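Local coordinates for ubiquitin conjugating enzyme (Plasmodium yoelii, PDB 2PWQ), which probably acts as an E2 enzyme, carrying activated ubiquitin as a thioester and passing it on, at residues P118-T121 and I122-L126. Sequence-based numbering, arbitrary orientation.
Sequences PALT and IRTAL
Thr121 caps the start of helix 122-134, both of its oxygens bonding to Thr124 and the carbonyl O also to Ala125. Thr121 OG1 accepts from Thr124 N at 3.1 Å, a fairly straight bond (153° at the hydrogen) that makes Thr121 the N-cap. A chi1 of 69° sets OG1 between the backbone N and the carbonyl carbon, facing the first turn, and leaves the methyl CG2 anti to the carbonyl carbon.

The carbonyl O of Thr121 takes two donors. Ala125 N donates to Thr121 O at 2.9 Å, the first i to i+4 bond of the helix. Thr124 OG1 donates to the same Thr121 O over 3.1 Å, coming in somewhat out of the carbonyl plane and at 119° to the C=O. The Thr124 hydroxyl is folded back toward the cap residue, while the methyl Thr124 CG2 comes within 3.4 Å of Thr121 OG1. The two threonine side chains thus cross at a slant, each bonding to backbone of the other.

Apolar contact between 118-121 and 122-126 is slight: Leu120 CD2 touches Thr124 OG1 at 3.7 Å, with the side chains crossing roughly at right angles. The buried Ile122 packs instead on the loop residues Ile78, Tyr82 and Pro87.

Helix 23-37 flanks the cap: Arg27 and Glu31 touch the Thr121 side chain, and Glu31 OE1 accepts the N-H of Ile122. On the buried side of this turn, Ala125 and Leu126 pack on Ile89 of strand 88-91, Leu126 also reaching Ile43 of strand 43-47, so the helix begins against the antiparallel sheet of the E2 fold.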
ATOM      1  N   PRO A 118     -17.991   5.538   1.890  1.00 50.85           N
ATOM      2  CA  PRO A 118     -18.398   4.284   2.525  1.00 49.06           C
ATOM      3  C   PRO A 118     -18.444   3.075   1.605  1.00 47.68           C
ATOM      4  O   PRO A 118     -18.427   1.949   2.089  1.00 47.27           O
ATOM      5  CB  PRO A 118     -19.792   4.619   3.041  1.00 49.59           C
ATOM      6  CG  PRO A 118     -19.652   6.047   3.485  1.00 50.50           C
ATOM      7  CD  PRO A 118     -18.734   6.690   2.452  1.00 50.98           C
ATOM      8  N   ALA A 119     -18.483   3.284   0.292  1.00 45.69           N
ATOM      9  CA  ALA A 119     -18.487   2.154  -0.637  1.00 44.71           C
ATOM     10  C   ALA A 119     -17.077   1.547  -0.810  1.00 43.73           C
ATOM     11  O   ALA A 119     -16.918   0.348  -1.084  1.00 42.74           O
ATOM     12  CB  ALA A 119     -19.076   2.586  -2.005  1.00 45.30           C
ATOM     13  N   LEU A 120     -16.056   2.390  -0.652  1.00 42.26           N
ATOM     14  CA  LEU A 120     -14.674   1.944  -0.780  1.00 41.51           C
ATOM     15  C   LEU A 120     -14.260   1.081   0.443  1.00 40.94           C
ATOM     16  O   LEU A 120     -14.922   1.095   1.486  1.00 41.59           O
ATOM     17  CB  LEU A 120     -13.778   3.171  -1.019  1.00 40.38           C
ATOM     18  CG  LEU A 120     -13.786   3.643  -2.491  1.00 41.11           C
ATOM     19  CD1 LEU A 120     -13.115   4.973  -2.682  1.00 39.07           C
ATOM     20  CD2 LEU A 120     -13.134   2.586  -3.395  1.00 42.53           C
ATOM     21  N   THR A 121     -13.210   0.284   0.283  1.00 39.87           N
ATOM     22  CA  THR A 121     -12.701  -0.557   1.345  1.00 36.89           C
ATOM     23  C   THR A 121     -11.170  -0.485   1.367  1.00 36.11           C
ATOM     24  O   THR A 121     -10.496  -0.169   0.366  1.00 33.83           O
ATOM     25  CB  THR A 121     -13.073  -2.041   1.175  1.00 37.07           C
ATOM     26  OG1 THR A 121     -12.355  -2.567   0.062  1.00 37.09           O
ATOM     27  CG2 THR A 121     -14.610  -2.234   0.918  1.00 38.51           C
ATOM     28  N   ILE A 122     -10.628  -0.851   2.521  1.00 33.75           N
ATOM     29  CA  ILE A 122      -9.192  -0.888   2.666  1.00 32.34           C
ATOM     30  C   ILE A 122      -8.535  -1.855   1.665  1.00 31.49           C
ATOM     31  O   ILE A 122      -7.603  -1.481   1.015  1.00 32.35           O
ATOM     32  CB  ILE A 122      -8.832  -1.156   4.146  1.00 31.93           C
ATOM     33  CG1 ILE A 122      -9.217   0.078   4.955  1.00 33.09           C
ATOM     34  CG2 ILE A 122      -7.343  -1.419   4.286  1.00 29.80           C
ATOM     35  CD1 ILE A 122      -9.359  -0.143   6.401  1.00 38.80           C
ATOM     36  N   ARG A 123      -9.023  -3.072   1.501  1.00 32.19           N
ATOM     37  CA  ARG A 123      -8.479  -3.965   0.471  1.00 32.53           C
ATOM     38  C   ARG A 123      -8.476  -3.299  -0.920  1.00 33.94           C
ATOM     39  O   ARG A 123      -7.555  -3.492  -1.737  1.00 32.19           O
ATOM     40  CB  ARG A 123      -9.271  -5.269   0.386  1.00 32.28           C
ATOM     41  CG  ARG A 123      -8.471  -6.366  -0.290  1.00 30.39           C
ATOM     42  CD  ARG A 123      -9.141  -7.698  -0.314  1.00 33.83           C
ATOM     43  NE  ARG A 123      -8.235  -8.688  -0.901  1.00 33.43           N
ATOM     44  CZ  ARG A 123      -7.986  -8.822  -2.203  1.00 33.81           C
ATOM     45  NH1 ARG A 123      -8.597  -8.071  -3.112  1.00 41.31           N
ATOM     46  NH2 ARG A 123      -7.156  -9.752  -2.607  1.00 38.35           N
ATOM     47  N   THR A 124      -9.508  -2.531  -1.222  1.00 36.20           N
ATOM     48  CA  THR A 124      -9.487  -1.915  -2.545  1.00 36.82           C
ATOM     49  C   THR A 124      -8.439  -0.753  -2.579  1.00 36.66           C
ATOM     50  O   THR A 124      -7.763  -0.560  -3.595  1.00 36.34           O
ATOM     51  CB  THR A 124     -10.925  -1.659  -3.182  1.00 37.89           C
ATOM     52  OG1 THR A 124     -11.660  -0.695  -2.428  1.00 40.96           O
ATOM     53  CG2 THR A 124     -11.749  -2.985  -3.231  1.00 35.81           C
ATOM     54  N   ALA A 125      -8.266  -0.032  -1.473  1.00 36.12           N
ATOM     55  CA  ALA A 125      -7.172   0.973  -1.377  1.00 35.53           C
ATOM     56  C   ALA A 125      -5.821   0.315  -1.609  1.00 34.67           C
ATOM     57  O   ALA A 125      -4.970   0.843  -2.323  1.00 33.83           O
ATOM     58  CB  ALA A 125      -7.187   1.714  -0.032  1.00 35.26           C
ATOM     59  N   LEU A 126      -5.647  -0.855  -1.010  1.00 34.37           N
ATOM     60  CA  LEU A 126      -4.437  -1.615  -1.184  1.00 34.36           C
ATOM     61  C   LEU A 126      -4.256  -2.208  -2.579  1.00 34.24           C
ATOM     62  O   LEU A 126      -3.132  -2.243  -3.088  1.00 32.98           O
ATOM     63  CB  LEU A 126      -4.299  -2.700  -0.098  1.00 35.54           C
ATOM     64  CG  LEU A 126      -4.257  -2.220   1.365  1.00 33.92           C
ATOM     65  CD1 LEU A 126      -4.286  -3.425   2.291  1.00 34.10           C
ATOM     66  CD2 LEU A 126      -3.055  -1.312   1.642  1.00 30.83           C
TER